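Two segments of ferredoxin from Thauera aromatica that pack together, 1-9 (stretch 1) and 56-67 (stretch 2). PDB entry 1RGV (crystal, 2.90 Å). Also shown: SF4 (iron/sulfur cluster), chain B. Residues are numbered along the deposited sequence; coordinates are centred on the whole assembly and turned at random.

Stretch 1 (1-9) ALYINDDCT
Stretch 2, residues 56-67: DCIPDNPDYRET

Residues 1-9 and 56-67 lie side by side with no regular helix or strand and bury 698 Å² between them. They run antiparallel: A1 lies near Y64, L2 pairs with D60 (CA-CA 4.4 Å), I4 with I58 (CA-CA 4.7 Å) and N5 with C57 (CA-CA 4.8 Å). L2 and D60 form a single beta bridge.

A1 carries the chain's amino terminus. Its N makes a salt bridge and hydrogen bond to E66 OE1 at 2.8 Å, and a weak hydrogen bond to Y64 O, also at 2.8 Å. E66 reaches it with chi1 m and chi2 t. N61 N donates to A1 O at 2.9 Å. The turn after N61 is held by Y64 N to N61 O, 2.7 Å.

L2 (phi/psi -108/175, chi1 m, chi2 t) places CD1 3.8 Å from I58 CG2, an apolar contact. I58 is also m, t.

Y3 is more extended (-155/165). Its N donates to P59 O at 3.2 Å, the next rung after A1 O. Y3 O receives a CA-H...O contact from I58 CA at 3.3 Å. With chi1 at 89° and chi2 at 101°, the ring brings CE2 to 3.3 Å from P59 CG. D60 O lies at the ring edge, 4.0 Å from Y3 CE2.

I4 (-104/131, m, t) makes another CA-H...O contact, from its CA to C57 O at 3.3 Å. I4 CG2 is 4.1 Å from C57 SG.

N5 N donates to the same C57 O at 2.7 Å and 172°, nearly linear. The CA-to-CB bonds of N5 and C57 both point toward the other stretch, and their CB atoms approach to 3.3 Å.

D6 points away and makes no contact. C8 (chi1 t) binds FE3 of the iron-sulfur cluster through SG at 2.5 Å. Its CB lies 4.0 Å from C57 SG. C57 (chi1 p) brings SG 3.5 Å from cluster S4.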

# COMPACT_ATOMS: atom_id res chain seq x y z
N ALA A 1 -3.79 -4.93 5.33
CA ALA A 1 -3.12 -3.81 4.60
C ALA A 1 -1.63 -3.79 4.92
O ALA A 1 -1.16 -4.49 5.81
CB ALA A 1 -3.75 -2.47 4.99
N LEU A 2 -0.90 -2.97 4.17
CA LEU A 2 0.54 -2.84 4.38
C LEU A 2 0.80 -1.49 5.03
O LEU A 2 -0.11 -0.69 5.21
CB LEU A 2 1.29 -2.93 3.05
CG LEU A 2 1.01 -4.16 2.18
CD1 LEU A 2 1.96 -4.18 1.00
CD2 LEU A 2 1.17 -5.43 3.01
N TYR A 3 2.06 -1.24 5.38
CA TYR A 3 2.43 0.02 5.99
C TYR A 3 3.91 0.24 5.69
O TYR A 3 4.60 -0.69 5.29
CB TYR A 3 2.14 -0.00 7.49
CG TYR A 3 3.26 -0.50 8.36
CD1 TYR A 3 4.07 0.40 9.05
CD2 TYR A 3 3.50 -1.87 8.52
CE1 TYR A 3 5.08 -0.05 9.89
CE2 TYR A 3 4.51 -2.33 9.36
CZ TYR A 3 5.30 -1.42 10.05
OH TYR A 3 6.29 -1.86 10.90
N ILE A 4 4.39 1.47 5.88
CA ILE A 4 5.79 1.77 5.58
C ILE A 4 6.72 1.91 6.78
O ILE A 4 6.42 2.61 7.75
CB ILE A 4 5.87 3.03 4.70
CG1 ILE A 4 5.06 2.80 3.41
CG2 ILE A 4 7.32 3.37 4.39
CD1 ILE A 4 4.87 4.03 2.56
N ASN A 5 7.86 1.21 6.69
CA ASN A 5 8.91 1.21 7.71
C ASN A 5 9.47 2.59 7.92
O ASN A 5 9.03 3.56 7.30
CB ASN A 5 10.08 0.33 7.28
CG ASN A 5 10.02 -1.05 7.84
OD1 ASN A 5 9.21 -1.33 8.73
ND2 ASN A 5 10.88 -1.94 7.35
N ASP A 6 10.49 2.66 8.77
CA ASP A 6 11.16 3.91 9.04
C ASP A 6 12.41 3.92 8.16
O ASP A 6 13.18 4.88 8.15
CB ASP A 6 11.54 4.01 10.51
CG ASP A 6 11.52 5.44 11.00
OD1 ASP A 6 12.14 6.32 10.35
OD2 ASP A 6 10.87 5.69 12.05
N ASP A 7 12.61 2.83 7.42
CA ASP A 7 13.75 2.73 6.52
C ASP A 7 13.41 3.42 5.21
O ASP A 7 14.22 3.46 4.28
CB ASP A 7 14.12 1.28 6.25
CG ASP A 7 14.73 0.60 7.46
OD1 ASP A 7 15.29 1.31 8.33
OD2 ASP A 7 14.65 -0.64 7.55
N CYS A 8 12.19 3.95 5.13
CA CYS A 8 11.76 4.64 3.93
C CYS A 8 12.79 5.72 3.61
O CYS A 8 13.28 6.41 4.50
CB CYS A 8 10.38 5.26 4.16
SG CYS A 8 9.77 6.25 2.78
N THR A 9 13.13 5.85 2.33
CA THR A 9 14.11 6.85 1.89
C THR A 9 13.39 8.04 1.26
O THR A 9 14.02 9.04 0.90
CB THR A 9 15.09 6.22 0.86
OG1 THR A 9 15.89 5.23 1.52
CG2 THR A 9 16.01 7.28 0.26
N ASP A 56 13.00 -1.66 0.60
CA ASP A 56 12.33 -2.88 1.07
C ASP A 56 11.72 -2.55 2.43
O ASP A 56 12.02 -3.19 3.44
CB ASP A 56 13.36 -4.00 1.21
CG ASP A 56 12.73 -5.36 1.41
OD1 ASP A 56 11.91 -5.53 2.34
OD2 ASP A 56 13.06 -6.28 0.63
N CYS A 57 10.84 -1.54 2.45
CA CYS A 57 10.23 -1.10 3.70
C CYS A 57 8.70 -1.05 3.73
O CYS A 57 8.12 -0.16 4.34
CB CYS A 57 10.77 0.29 4.04
SG CYS A 57 10.56 1.50 2.70
N ILE A 58 8.05 -2.03 3.09
CA ILE A 58 6.60 -2.07 3.05
C ILE A 58 6.07 -3.42 3.56
O ILE A 58 5.51 -4.21 2.80
CB ILE A 58 6.09 -1.83 1.61
CG1 ILE A 58 6.81 -0.63 1.00
CG2 ILE A 58 4.59 -1.57 1.61
CD1 ILE A 58 6.50 -0.40 -0.47
N PRO A 59 6.25 -3.69 4.86
CA PRO A 59 5.79 -4.94 5.47
C PRO A 59 4.27 -5.01 5.65
O PRO A 59 3.56 -4.03 5.40
CB PRO A 59 6.53 -4.95 6.80
CG PRO A 59 6.59 -3.50 7.14
CD PRO A 59 6.99 -2.87 5.83
N ASP A 60 3.79 -6.18 6.07
CA ASP A 60 2.36 -6.37 6.30
C ASP A 60 2.04 -5.73 7.64
O ASP A 60 2.79 -5.90 8.60
CB ASP A 60 2.00 -7.86 6.36
CG ASP A 60 2.43 -8.62 5.11
OD1 ASP A 60 2.32 -8.08 4.00
OD2 ASP A 60 2.87 -9.78 5.25
N ASN A 61 0.94 -4.98 7.70
CA ASN A 61 0.56 -4.33 8.95
C ASN A 61 -0.20 -5.29 9.86
O ASN A 61 -1.38 -5.58 9.64
CB ASN A 61 -0.32 -3.12 8.67
CG ASN A 61 -0.51 -2.25 9.89
OD1 ASN A 61 -0.61 -2.76 11.01
ND2 ASN A 61 -0.57 -0.94 9.69
N PRO A 62 0.46 -5.80 10.91
CA PRO A 62 -0.19 -6.73 11.84
C PRO A 62 -1.48 -6.17 12.45
O PRO A 62 -2.31 -6.93 12.95
CB PRO A 62 0.90 -7.00 12.87
CG PRO A 62 1.71 -5.76 12.86
CD PRO A 62 1.81 -5.45 11.39
N ASP A 63 -1.64 -4.85 12.41
CA ASP A 63 -2.83 -4.19 12.95
C ASP A 63 -4.00 -4.39 12.00
O ASP A 63 -5.15 -4.14 12.35
CB ASP A 63 -2.58 -2.69 13.14
CG ASP A 63 -1.54 -2.39 14.20
OD1 ASP A 63 -0.49 -3.06 14.21
OD2 ASP A 63 -1.78 -1.47 15.02
N TYR A 64 -3.70 -4.81 10.78
CA TYR A 64 -4.73 -5.03 9.77
C TYR A 64 -4.50 -6.30 8.97
O TYR A 64 -4.12 -6.23 7.80
CB TYR A 64 -4.82 -3.85 8.81
CG TYR A 64 -5.14 -2.53 9.46
CD1 TYR A 64 -4.15 -1.79 10.11
CD2 TYR A 64 -6.43 -2.01 9.43
CE1 TYR A 64 -4.45 -0.57 10.72
CE2 TYR A 64 -6.74 -0.80 10.03
CZ TYR A 64 -5.75 -0.09 10.67
OH TYR A 64 -6.06 1.10 11.29
N ARG A 65 -4.73 -7.45 9.58
CA ARG A 65 -4.56 -8.72 8.89
C ARG A 65 -5.90 -9.08 8.24
O ARG A 65 -6.63 -9.94 8.72
CB ARG A 65 -4.15 -9.82 9.86
CG ARG A 65 -2.96 -9.45 10.71
CD ARG A 65 -2.74 -10.51 11.77
NE ARG A 65 -1.82 -10.08 12.81
CZ ARG A 65 -1.57 -10.79 13.91
NH1 ARG A 65 -2.17 -11.96 14.09
NH2 ARG A 65 -0.72 -10.33 14.82
N GLU A 66 -6.20 -8.41 7.13
CA GLU A 66 -7.45 -8.61 6.41
C GLU A 66 -7.43 -9.84 5.51
O GLU A 66 -6.38 -10.43 5.25
CB GLU A 66 -7.75 -7.37 5.59
CG GLU A 66 -7.89 -6.12 6.45
CD GLU A 66 -7.67 -4.85 5.68
OE1 GLU A 66 -6.52 -4.59 5.28
OE2 GLU A 66 -8.65 -4.10 5.47
N THR A 67 -8.62 -10.24 5.05
CA THR A 67 -8.76 -11.39 4.17
C THR A 67 -8.93 -10.89 2.74
O THR A 67 -9.30 -9.73 2.52
CB THR A 67 -9.99 -12.25 4.56
OG1 THR A 67 -11.20 -11.52 4.30
CG2 THR A 67 -9.94 -12.61 6.04
FE1 SF4 B . 10.08 2.56 -0.73
FE2 SF4 B . 8.02 4.42 -1.31
FE3 SF4 B . 9.67 4.70 0.85
FE4 SF4 B . 10.62 5.02 -1.75
S1 SF4 B . 8.98 6.33 -0.62
S2 SF4 B . 11.48 4.11 -0.09
S3 SF4 B . 9.33 3.54 -2.79
S4 SF4 B . 8.25 3.14 0.59